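PDB 5Y6T: endo-1,4-beta-mannanase from Eisenia fetida, which probably hydrolyses internal beta-1,4 linkages of mannans, as an endo-acting beta-mannanase of glycoside hydrolase family 5. Local coordinates for residues Asn93-Asp98 and Val147-Ala152; Ala100-Val105 and Val111-Val116; Glu79-Gly82 and Val86-Thr89; Trp162-Glu167 and Ala213-Ala218. All coordinates share one frame; numbering follows the deposited sequence.

Contact 1 (Asn93-Asp98 and Val147-Ala152); sequences NTMTSD and VPMVSA
Met149 and Ala152, one turn apart on helix 135-152, meet Met95 and Thr96 of helix 95-108. Val147 packs instead on Ala214 and Ala218 of helix 201-218, and at Pro148 the helix kinks, because a proline nitrogen has no hydrogen to give to the preceding turn. Met149 then does most of the work. Its CB and CG lie against the hydroxyl of Thr96, with Thr96 OG1 3.7 Å from Met149 CB. Farther out, the two thioethers meet sulfur to sulfur, Met149 SD standing 3.7 Å from Met95 SD, while Met149 SD also reaches Met95 CG at 4.0 Å. Both methionines run extended as far as the sulfur and bend only at the last torsion (chi3 57° in Met149, -73° in Met95). The methyl of Met149 stands roughly square to the sulfur-sulfur line, whereas Met95 CE points straight away from Met149, so that Met149 SD approaches Met95 SD from the side opposite its methyl.

The contact belongs to the outer layer of the (beta/alpha)8 barrel, the fold of family 5 hydrolases, where two consecutive helices of the ring lie side by side outside the strands. The backbones come near, with Thr96 CA and Met149 CA 5.6 Å apart. Val150 is directed away from helix 95-108 and packs on Ile215 and on Trp162, the latter a neighbour of Met149 too. At Ala152 the contact reaches its more exposed margin. Here CG2, anti to the backbone N of Thr96 (chi1 -54° for OG1), is the branch that meets Ala152 CB at 3.8 Å.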
loop_
_atom_site.group_PDB
_atom_site.type_symbol
_atom_site.label_atom_id
_atom_site.label_comp_id
_atom_site.label_asym_id
_atom_site.label_seq_id
_atom_site.Cartn_x
_atom_site.Cartn_y
_atom_site.Cartn_z
ATOM N N ASN A 93 2.504 10.877 -21.405
ATOM C CA ASN A 93 1.247 11.143 -20.717
ATOM C C ASN A 93 0.247 9.984 -20.940
ATOM O O ASN A 93 -0.976 10.200 -21.089
ATOM C CB ASN A 93 0.675 12.502 -21.133
ATOM C CG ASN A 93 -0.494 12.942 -20.263
ATOM O OD1 ASN A 93 -0.509 12.687 -19.039
ATOM N ND2 ASN A 93 -1.525 13.527 -20.899
ATOM N N THR A 94 0.737 8.744 -20.852
ATOM C CA THR A 94 -0.225 7.604 -20.858
ATOM C C THR A 94 -0.626 7.018 -19.494
ATOM O O THR A 94 -1.570 6.226 -19.420
ATOM C CB THR A 94 0.205 6.449 -21.745
ATOM O OG1 THR A 94 1.225 5.662 -21.149
ATOM C CG2 THR A 94 0.624 7.000 -23.162
ATOM N N MET A 95 0.072 7.401 -18.450
ATOM C CA MET A 95 -0.158 6.749 -17.170
ATOM C C MET A 95 -1.613 6.764 -16.774
ATOM O O MET A 95 -2.167 5.788 -16.320
ATOM C CB MET A 95 0.723 7.332 -16.078
ATOM C CG MET A 95 0.581 6.553 -14.765
ATOM S SD MET A 95 1.670 7.166 -13.520
ATOM C CE MET A 95 3.238 6.513 -14.188
ATOM N N THR A 96 -2.221 7.935 -16.794
ATOM C CA THR A 96 -3.616 8.009 -16.369
ATOM C C THR A 96 -4.570 7.134 -17.157
ATOM O O THR A 96 -5.361 6.401 -16.566
ATOM C CB THR A 96 -4.095 9.490 -16.375
ATOM O OG1 THR A 96 -3.209 10.278 -15.588
ATOM C CG2 THR A 96 -5.446 9.589 -15.841
ATOM N N SER A 97 -4.474 7.185 -18.487
ATOM C CA SER A 97 -5.274 6.337 -19.328
ATOM C C SER A 97 -4.946 4.861 -19.144
ATOM O O SER A 97 -5.821 4.001 -19.233
ATOM C CB SER A 97 -5.206 6.786 -20.830
ATOM O OG SER A 97 -3.929 6.836 -21.351
ATOM N N ASP A 98 -3.675 4.543 -18.894
ATOM C CA ASP A 98 -3.278 3.169 -18.666
ATOM C C ASP A 98 -3.960 2.648 -17.395
ATOM O O ASP A 98 -4.554 1.595 -17.382
ATOM C CB ASP A 98 -1.764 3.008 -18.527
ATOM C CG ASP A 98 -0.984 3.359 -19.797
ATOM O OD1 ASP A 98 -1.622 3.353 -20.863
ATOM O OD2 ASP A 98 0.262 3.608 -19.706
ATOM N N VAL A 147 -1.868 15.263 -8.722
ATOM C CA VAL A 147 -3.210 15.832 -8.651
ATOM C C VAL A 147 -3.983 15.594 -9.923
ATOM O O VAL A 147 -5.116 15.107 -9.846
ATOM C CB VAL A 147 -3.189 17.320 -8.216
ATOM C CG1 VAL A 147 -4.529 18.030 -8.549
ATOM C CG2 VAL A 147 -2.822 17.455 -6.707
ATOM N N PRO A 148 -3.415 15.872 -11.085
ATOM C CA PRO A 148 -4.186 15.599 -12.308
ATOM C C PRO A 148 -4.611 14.131 -12.505
ATOM O O PRO A 148 -5.768 13.871 -12.879
ATOM C CB PRO A 148 -3.233 16.010 -13.418
ATOM C CG PRO A 148 -2.425 17.116 -12.766
ATOM C CD PRO A 148 -2.133 16.553 -11.393
ATOM N N MET A 149 -3.686 13.208 -12.197
ATOM C CA MET A 149 -3.984 11.789 -12.239
ATOM C C MET A 149 -5.103 11.376 -11.266
ATOM O O MET A 149 -6.049 10.680 -11.614
ATOM C CB MET A 149 -2.703 10.976 -12.031
ATOM C CG MET A 149 -2.946 9.512 -11.956
ATOM S SD MET A 149 -1.390 8.621 -11.978
ATOM C CE MET A 149 -0.590 9.333 -10.581
ATOM N N VAL A 150 -4.949 11.795 -10.027
ATOM C CA VAL A 150 -5.871 11.425 -8.975
ATOM C C VAL A 150 -7.271 11.966 -9.340
ATOM O O VAL A 150 -8.243 11.294 -9.176
ATOM C CB VAL A 150 -5.370 11.922 -7.643
ATOM C CG1 VAL A 150 -6.493 11.836 -6.608
ATOM C CG2 VAL A 150 -4.154 11.112 -7.176
ATOM N N SER A 151 -7.310 13.221 -9.744
ATOM C CA SER A 151 -8.608 13.857 -10.115
ATOM C C SER A 151 -9.300 13.121 -11.267
ATOM O O SER A 151 -10.466 12.834 -11.282
ATOM C CB SER A 151 -8.331 15.344 -10.512
ATOM O OG SER A 151 -9.580 15.961 -10.914
ATOM N N ALA A 152 -8.543 12.818 -12.311
ATOM C CA ALA A 152 -9.101 12.194 -13.473
ATOM C C ALA A 152 -9.632 10.810 -13.094
ATOM O O ALA A 152 -10.558 10.355 -13.738
ATOM C CB ALA A 152 -8.035 12.054 -14.560
#

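Contact 2 (Ala100-Val105 and Val111-Val116); sequences AQFLDV and VLVFIV
Phe102 and Leu103 of helix 95-108 close over Val113 of strand 112-119, the helix-to-strand half of a beta-alpha-beta crossover in the (beta/alpha)8 barrel. The chain leaves parallel strand 65-72, runs back through the helix and re-enters the sheet as the neighbouring strand, so the helix covers the outer face of the strand that follows it. All three residues are buried, and no hydrogen bond passes between the segments.

The aromatic part of the contact is an edge approach. Phe102 CE2 lies 3.9 Å from Val113 CG1, and this methyl sits near the plane of the ring rather than over its face; the other methyl, Val113 CG2, is 4.0 Å from the same CE2. With CG anti to the backbone N (chi1 -177°), the ring reaches from the flank of the helix to the strand, and it also touches Ile68 of strand 65-72 and Ile55 of helix 42-60.

The aliphatic part is carried by one branch of Leu103, whose CD2 rests against the valine. An alanine in place of Val113 keeps CB but lacks both methyls, which would probably leave the edge of the Phe102 ring without its partners and open a gap beside Leu103 CD2. Leu103 also lies on Leu159, linking the helix to the next strand of the barrel.

Away from the strand, Asp104 forms a salt bridge with Lys156. Inside, the fit is purely van der Waals: Leu103 CD2 presses on the branch point of the valine, 3.6 Å from Val113 CB, and touches Val113 CG2 at 3.9 Å.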
loop_
_atom_site.group_PDB
_atom_site.type_symbol
_atom_site.label_atom_id
_atom_site.label_comp_id
_atom_site.label_asym_id
_atom_site.label_seq_id
_atom_site.Cartn_x
_atom_site.Cartn_y
_atom_site.Cartn_z
ATOM N N ALA A 100 -6.587 3.888 -15.981
ATOM C CA ALA A 100 -8.006 3.904 -16.322
ATOM C C ALA A 100 -8.437 2.586 -16.914
ATOM O O ALA A 100 -9.438 2.081 -16.510
ATOM C CB ALA A 100 -8.426 5.142 -17.190
ATOM N N GLN A 101 -7.716 2.101 -17.912
ATOM C CA GLN A 101 -8.025 0.829 -18.583
ATOM C C GLN A 101 -7.998 -0.305 -17.537
ATOM O O GLN A 101 -8.914 -1.137 -17.451
ATOM C CB GLN A 101 -7.002 0.532 -19.652
ATOM C CG GLN A 101 -7.058 1.350 -20.939
ATOM C CD GLN A 101 -6.126 0.760 -21.993
ATOM O OE1 GLN A 101 -6.295 -0.391 -22.411
ATOM N NE2 GLN A 101 -5.031 1.479 -22.282
ATOM N N PHE A 102 -6.977 -0.265 -16.691
ATOM C CA PHE A 102 -6.777 -1.323 -15.669
ATOM C C PHE A 102 -7.965 -1.310 -14.676
ATOM O O PHE A 102 -8.591 -2.328 -14.412
ATOM C CB PHE A 102 -5.453 -1.071 -14.963
ATOM C CG PHE A 102 -5.090 -2.121 -13.946
ATOM C CD1 PHE A 102 -4.659 -3.370 -14.368
ATOM C CD2 PHE A 102 -5.026 -1.802 -12.614
ATOM C CE1 PHE A 102 -4.278 -4.333 -13.473
ATOM C CE2 PHE A 102 -4.613 -2.743 -11.699
ATOM C CZ PHE A 102 -4.207 -4.011 -12.117
ATOM N N LEU A 103 -8.350 -0.112 -14.264
ATOM C CA LEU A 103 -9.445 0.078 -13.356
ATOM C C LEU A 103 -10.787 -0.250 -13.954
ATOM O O LEU A 103 -11.668 -0.770 -13.249
ATOM C CB LEU A 103 -9.470 1.509 -12.804
ATOM C CG LEU A 103 -8.320 1.868 -11.863
ATOM C CD1 LEU A 103 -8.119 3.327 -11.706
ATOM C CD2 LEU A 103 -8.551 1.253 -10.486
ATOM N N ASP A 104 -10.945 -0.006 -15.257
ATOM C CA ASP A 104 -12.185 -0.443 -15.903
ATOM C C ASP A 104 -12.321 -1.974 -15.914
ATOM O O ASP A 104 -13.433 -2.485 -15.767
ATOM C CB ASP A 104 -12.266 0.132 -17.334
ATOM C CG ASP A 104 -12.458 1.611 -17.384
ATOM O OD1 ASP A 104 -12.759 2.320 -16.333
ATOM O OD2 ASP A 104 -12.346 2.087 -18.523
ATOM N N VAL A 105 -11.204 -2.676 -16.175
ATOM C CA VAL A 105 -11.198 -4.151 -16.098
ATOM C C VAL A 105 -11.482 -4.627 -14.666
ATOM O O VAL A 105 -12.269 -5.545 -14.431
ATOM C CB VAL A 105 -9.956 -4.733 -16.703
ATOM C CG1 VAL A 105 -9.945 -6.229 -16.550
ATOM C CG2 VAL A 105 -9.961 -4.438 -18.221
ATOM N N VAL A 111 -13.206 -6.273 -8.610
ATOM C CA VAL A 111 -11.935 -6.237 -7.872
ATOM C C VAL A 111 -11.542 -4.780 -7.587
ATOM O O VAL A 111 -11.564 -3.931 -8.481
ATOM C CB VAL A 111 -10.844 -6.884 -8.720
ATOM C CG1 VAL A 111 -9.459 -6.701 -8.161
ATOM C CG2 VAL A 111 -11.159 -8.350 -8.936
ATOM N N LEU A 112 -11.260 -4.514 -6.308
ATOM C CA LEU A 112 -10.787 -3.238 -5.824
ATOM C C LEU A 112 -9.263 -3.140 -5.943
ATOM O O LEU A 112 -8.520 -4.025 -5.510
ATOM C CB LEU A 112 -11.203 -3.068 -4.370
ATOM C CG LEU A 112 -12.715 -2.703 -4.234
ATOM C CD1 LEU A 112 -13.245 -2.919 -2.817
ATOM C CD2 LEU A 112 -12.990 -1.288 -4.712
ATOM N N VAL A 113 -8.799 -2.024 -6.463
ATOM C CA VAL A 113 -7.387 -1.783 -6.771
ATOM C C VAL A 113 -6.795 -0.767 -5.803
ATOM O O VAL A 113 -7.358 0.308 -5.604
ATOM C CB VAL A 113 -7.260 -1.249 -8.198
ATOM C CG1 VAL A 113 -5.837 -0.876 -8.561
ATOM C CG2 VAL A 113 -7.699 -2.365 -9.196
ATOM N N PHE A 114 -5.639 -1.109 -5.251
ATOM C CA PHE A 114 -4.868 -0.229 -4.390
ATOM C C PHE A 114 -3.564 0.086 -5.075
ATOM O O PHE A 114 -2.798 -0.823 -5.404
ATOM C CB PHE A 114 -4.703 -0.845 -2.999
ATOM C CG PHE A 114 -6.037 -1.022 -2.280
ATOM C CD1 PHE A 114 -6.913 -2.068 -2.612
ATOM C CD2 PHE A 114 -6.476 -0.085 -1.378
ATOM C CE1 PHE A 114 -8.176 -2.210 -1.987
ATOM C CE2 PHE A 114 -7.718 -0.227 -0.762
ATOM C CZ PHE A 114 -8.583 -1.255 -1.111
ATOM N N ILE A 115 -3.317 1.359 -5.251
ATOM C CA ILE A 115 -2.215 1.883 -6.115
ATOM C C ILE A 115 -1.132 2.515 -5.274
ATOM O O ILE A 115 -1.392 3.476 -4.573
ATOM C CB ILE A 115 -2.715 2.906 -7.159
ATOM C CG1 ILE A 115 -3.920 2.355 -7.954
ATOM C CG2 ILE A 115 -1.600 3.301 -8.108
ATOM C CD1 ILE A 115 -4.622 3.379 -8.822
ATOM N N VAL A 116 0.070 1.955 -5.389
ATOM C CA VAL A 116 1.231 2.388 -4.653
ATOM C C VAL A 116 2.143 3.252 -5.507
ATOM O O VAL A 116 2.714 2.768 -6.461
ATOM C CB VAL A 116 2.021 1.189 -4.066
ATOM C CG1 VAL A 116 3.089 1.728 -3.174
ATOM C CG2 VAL A 116 1.125 0.238 -3.261
#

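Contact 3 (Glu79-Gly82 and Val86-Thr89); sequences EFDG and VVGT
A short beta hairpin, inserted between strand 65-72 of the barrel and helix 95-108, brings Glu79 and Phe80 against Val86, Val87 and Gly88. It is a small and weakly bonded pair of antiparallel strands, and Glu79 supplies both backbone links. Its carbonyl receives the nearly straight bond from Val87 N to Glu79 O, 2.9 Å long with 173° at the hydrogen. The return bond, from Glu79 N to Gly88 O, is 3.1 Å and arrives from above the carbonyl plane. Glu79 O also has Val86 CA at 3.4 Å, a CA-H...O contact that adds a second, weaker partner.

Phe80 and Val86 form a non-hydrogen-bonded pair, with their side chains on the same face. There Val86 CG2 leans obliquely on the ring, 3.5 Å from Phe80 CE1. Glu79 instead uses the aliphatic part of its chain: Glu79 CG meets Val87 CG2 at 3.5 Å, while the bend at chi2 (70°) carries the carboxylate away from the partner strand. Val87 CG1 adds a looser touch, 3.9 Å from Asp81 CB. The carboxylate of Asp81 turns to the connecting loop, where OD1 accepts from the backbone of Asn83 and Tyr85.

The face bearing Phe80 and Val86 is covered by two helices, Phe80 resting on Arg127 and Leu131 of helix 126-133 and Val86 on Tyr141 and Ala145 of helix 135-152.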
loop_
_atom_site.group_PDB
_atom_site.type_symbol
_atom_site.label_atom_id
_atom_site.label_comp_id
_atom_site.label_asym_id
_atom_site.label_seq_id
_atom_site.Cartn_x
_atom_site.Cartn_y
_atom_site.Cartn_z
ATOM N N GLU A 79 8.046 11.827 -14.926
ATOM C CA GLU A 79 8.886 12.484 -15.882
ATOM C C GLU A 79 9.492 13.731 -15.293
ATOM O O GLU A 79 8.783 14.671 -14.955
ATOM C CB GLU A 79 8.062 12.852 -17.127
ATOM C CG GLU A 79 8.886 13.458 -18.236
ATOM C CD GLU A 79 9.846 12.464 -18.935
ATOM O OE1 GLU A 79 9.853 11.259 -18.641
ATOM O OE2 GLU A 79 10.634 12.920 -19.805
ATOM N N PHE A 80 10.818 13.697 -15.173
ATOM C CA PHE A 80 11.600 14.778 -14.579
ATOM C C PHE A 80 12.230 15.612 -15.675
ATOM O O PHE A 80 12.748 15.051 -16.636
ATOM C CB PHE A 80 12.725 14.265 -13.660
ATOM C CG PHE A 80 12.240 13.487 -12.472
ATOM C CD1 PHE A 80 11.879 14.152 -11.324
ATOM C CD2 PHE A 80 12.208 12.105 -12.480
ATOM C CE1 PHE A 80 11.437 13.492 -10.214
ATOM C CE2 PHE A 80 11.748 11.404 -11.354
ATOM C CZ PHE A 80 11.356 12.117 -10.212
ATOM N N ASP A 81 12.257 16.925 -15.485
ATOM C CA ASP A 81 12.982 17.753 -16.429
ATOM C C ASP A 81 14.489 17.768 -16.072
ATOM O O ASP A 81 14.941 17.088 -15.116
ATOM C CB ASP A 81 12.318 19.126 -16.564
ATOM C CG ASP A 81 12.652 20.075 -15.428
ATOM O OD1 ASP A 81 13.461 19.787 -14.501
ATOM O OD2 ASP A 81 12.136 21.207 -15.514
ATOM N N GLY A 82 15.283 18.557 -16.814
ATOM C CA GLY A 82 16.710 18.607 -16.589
ATOM C C GLY A 82 17.229 19.143 -15.249
ATOM O O GLY A 82 18.390 18.991 -14.916
ATOM N N VAL A 86 9.238 17.958 -11.750
ATOM C CA VAL A 86 8.390 16.996 -12.470
ATOM C C VAL A 86 7.473 17.727 -13.491
ATOM O O VAL A 86 6.871 18.742 -13.175
ATOM C CB VAL A 86 7.554 16.134 -11.457
ATOM C CG1 VAL A 86 6.510 15.285 -12.168
ATOM C CG2 VAL A 86 8.460 15.269 -10.558
ATOM N N VAL A 87 7.379 17.178 -14.692
ATOM C CA VAL A 87 6.596 17.759 -15.774
ATOM C C VAL A 87 5.378 16.946 -16.130
ATOM O O VAL A 87 4.488 17.457 -16.816
ATOM C CB VAL A 87 7.424 18.055 -17.058
ATOM C CG1 VAL A 87 8.458 19.110 -16.771
ATOM C CG2 VAL A 87 8.014 16.770 -17.670
ATOM N N GLY A 88 5.263 15.753 -15.563
ATOM C CA GLY A 88 4.104 14.913 -15.833
ATOM C C GLY A 88 4.287 13.557 -15.250
ATOM O O GLY A 88 5.330 13.271 -14.651
ATOM N N THR A 89 3.248 12.729 -15.370
ATOM C CA THR A 89 3.321 11.359 -14.842
ATOM C C THR A 89 4.338 10.515 -15.587
ATOM O O THR A 89 4.825 9.508 -15.068
ATOM C CB THR A 89 1.940 10.663 -14.979
ATOM O OG1 THR A 89 1.407 10.743 -16.359
ATOM C CG2 THR A 89 0.952 11.306 -14.102
#

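Contact 4 (Trp162-Glu167 and Ala213-Ala218); sequences WEVMNE and AAIKRA
A buried, wholly apolar contact between strand and helix joins Trp162 and Val164 to Ile215, placing helix 201-218 against the outside of the central sheet. Ile215 divides its two ends between the partners. The branch methyl goes to the indole, Ile215 CG2 lying 3.8 Å from Trp162 CD1 in an oblique approach to the ring. The longer arm, with CG1 anti to the carbonyl carbon (chi1 -69°), brings Ile215 CD1 to 3.9 Å from Trp162 CB and, more loosely, to 4.2 Å from Val164 CG2. The backbones remain well separated, Trp162 CA and Ile215 CA being 8.0 Å apart, and side chains fill the interval.

In the (beta/alpha)8 barrel, residues of a strand point by turns to the helices outside and to the barrel interior, and this segment illustrates the division. Trp162 faces the helix layer, where Val150 of helix 135-152 shares its indole with Ile215. Glu163 points the other way and is gripped by Arg67, Gln264 and the backbone N of Gly227. A glycine in place of Ile215 would probably leave a hole between helix and strand and free the indole of Trp162 on the side that the isoleucine methyl now covers.

At Val164 the strand turns a corner and leads to Asn166 and Glu167, an Asn-Glu pair consistent with that which carries the general acid/base in family 5. Both residues bind a Tris molecule, probably from the crystallisation liquor: Asn166 through ND2 and Glu167 through OE2, which also bonds to His266 ND1.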
loop_
_atom_site.group_PDB
_atom_site.type_symbol
_atom_site.label_atom_id
_atom_site.label_comp_id
_atom_site.label_asym_id
_atom_site.label_seq_id
_atom_site.Cartn_x
_atom_site.Cartn_y
_atom_site.Cartn_z
ATOM N N TRP A 162 -5.292 4.755 -2.681
ATOM C CA TRP A 162 -3.908 5.107 -3.024
ATOM C C TRP A 162 -3.024 4.845 -1.807
ATOM O O TRP A 162 -3.475 4.901 -0.667
ATOM C CB TRP A 162 -3.798 6.581 -3.378
ATOM C CG TRP A 162 -4.503 7.007 -4.633
ATOM C CD1 TRP A 162 -5.795 7.437 -4.713
ATOM C CD2 TRP A 162 -4.015 6.941 -5.969
ATOM N NE1 TRP A 162 -6.149 7.702 -5.982
ATOM C CE2 TRP A 162 -5.058 7.448 -6.806
ATOM C CE3 TRP A 162 -2.772 6.605 -6.543
ATOM C CZ2 TRP A 162 -4.952 7.471 -8.212
ATOM C CZ3 TRP A 162 -2.648 6.695 -7.914
ATOM C CH2 TRP A 162 -3.711 7.178 -8.731
ATOM N N GLU A 163 -1.722 4.693 -2.062
ATOM C CA GLU A 163 -0.710 4.477 -1.064
ATOM C C GLU A 163 0.533 5.209 -1.487
ATOM O O GLU A 163 1.027 5.025 -2.581
ATOM C CB GLU A 163 -0.376 2.977 -0.881
ATOM C CG GLU A 163 0.667 2.675 0.133
ATOM C CD GLU A 163 0.882 1.202 0.386
ATOM O OE1 GLU A 163 -0.017 0.385 0.052
ATOM O OE2 GLU A 163 1.936 0.856 0.907
ATOM N N VAL A 164 1.006 6.139 -0.651
ATOM C CA VAL A 164 2.126 6.922 -1.094
ATOM C C VAL A 164 3.391 6.128 -1.292
ATOM O O VAL A 164 4.104 6.409 -2.237
ATOM C CB VAL A 164 2.350 8.210 -0.212
ATOM C CG1 VAL A 164 3.657 8.923 -0.566
ATOM C CG2 VAL A 164 1.147 9.139 -0.393
ATOM N N MET A 165 3.733 5.321 -0.298
ATOM C CA MET A 165 5.018 4.647 -0.280
ATOM C C MET A 165 4.997 3.282 0.345
ATOM O O MET A 165 4.555 3.121 1.479
ATOM C CB MET A 165 6.058 5.510 0.397
ATOM C CG MET A 165 7.443 4.896 0.298
ATOM S SD MET A 165 8.697 5.785 1.243
ATOM C CE MET A 165 8.820 7.364 0.372
ATOM N N ASN A 166 5.456 2.273 -0.391
ATOM C CA ASN A 166 5.692 0.977 0.207
ATOM C C ASN A 166 6.864 0.977 1.173
ATOM O O ASN A 166 7.941 1.355 0.769
ATOM C CB ASN A 166 5.990 -0.021 -0.884
ATOM C CG ASN A 166 6.335 -1.375 -0.313
ATOM O OD1 ASN A 166 5.479 -2.025 0.290
ATOM N ND2 ASN A 166 7.597 -1.813 -0.520
ATOM N N GLU A 167 6.659 0.509 2.407
ATOM C CA GLU A 167 7.773 0.303 3.373
ATOM C C GLU A 167 8.760 1.483 3.436
ATOM O O GLU A 167 9.930 1.340 3.161
ATOM C CB GLU A 167 8.490 -0.997 3.030
ATOM C CG GLU A 167 7.544 -2.192 3.152
ATOM C CD GLU A 167 8.197 -3.556 2.994
ATOM O OE1 GLU A 167 9.430 -3.603 2.636
ATOM O OE2 GLU A 167 7.495 -4.554 3.264
ATOM N N ALA A 213 -2.351 14.557 1.526
ATOM C CA ALA A 213 -3.224 15.713 1.554
ATOM C C ALA A 213 -3.620 16.027 0.090
ATOM O O ALA A 213 -4.807 16.283 -0.232
ATOM C CB ALA A 213 -2.482 16.903 2.136
ATOM N N ALA A 214 -2.609 16.032 -0.813
ATOM C CA ALA A 214 -2.866 16.378 -2.194
ATOM C C ALA A 214 -3.837 15.391 -2.833
ATOM O O ALA A 214 -4.760 15.831 -3.538
ATOM C CB ALA A 214 -1.582 16.435 -3.034
ATOM N N ILE A 215 -3.662 14.069 -2.594
ATOM C CA ILE A 215 -4.632 13.070 -3.090
ATOM C C ILE A 215 -6.098 13.385 -2.598
ATOM O O ILE A 215 -7.049 13.324 -3.371
ATOM C CB ILE A 215 -4.184 11.643 -2.679
ATOM C CG1 ILE A 215 -2.917 11.276 -3.461
ATOM C CG2 ILE A 215 -5.325 10.689 -2.818
ATOM C CD1 ILE A 215 -2.193 10.096 -2.732
ATOM N N LYS A 216 -6.211 13.761 -1.339
ATOM C CA LYS A 216 -7.534 13.970 -0.747
ATOM C C LYS A 216 -8.160 15.288 -1.217
ATOM O O LYS A 216 -9.366 15.414 -1.245
ATOM C CB LYS A 216 -7.392 13.859 0.771
ATOM C CG LYS A 216 -7.215 12.393 1.136
ATOM C CD LYS A 216 -7.301 12.162 2.584
ATOM C CE LYS A 216 -7.341 10.709 2.847
ATOM N NZ LYS A 216 -7.622 10.487 4.279
ATOM N N ARG A 217 -7.366 16.280 -1.522
ATOM C CA ARG A 217 -7.910 17.473 -2.209
ATOM C C ARG A 217 -8.372 17.155 -3.576
ATOM O O ARG A 217 -9.416 17.679 -4.002
ATOM C CB ARG A 217 -6.869 18.599 -2.231
ATOM C CG ARG A 217 -6.597 19.146 -0.871
ATOM C CD ARG A 217 -5.926 20.525 -0.903
ATOM N NE ARG A 217 -5.884 20.970 0.462
ATOM C CZ ARG A 217 -4.898 20.689 1.309
ATOM N NH1 ARG A 217 -3.850 20.045 0.896
ATOM N NH2 ARG A 217 -4.987 21.074 2.572
ATOM N N ALA A 218 -7.627 16.318 -4.312
ATOM C CA ALA A 218 -7.975 15.988 -5.702
ATOM C C ALA A 218 -9.159 15.045 -5.755
ATOM O O ALA A 218 -9.920 15.067 -6.728
ATOM C CB ALA A 218 -6.774 15.384 -6.387
#

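Contacts 1, 2 and 4 lie in neighbouring parts of one barrel, between its helix layer and its sheet or within the helix layer. Contacts 1 and 2 share helix 95-108, their centres 12 Å apart, one facing the next helix and the other the sheet. Contacts 2 and 4 join through adjacent strands, with a probable hydrogen bond of 2.8 Å between Ile115 O and Glu163 N. Helix 135-152 connects contacts 1 and 4, where Val150 CG1 meets Ala218 CB at 3.6 Å. Contact 3 touches contact 1 through Thr89 OG1, 3.5 Å from Met95 CB, but comes no nearer to contact 4 than about 8 Å between nearest atoms. Contact 4 alone includes the Tris-binding residues of the probable active site.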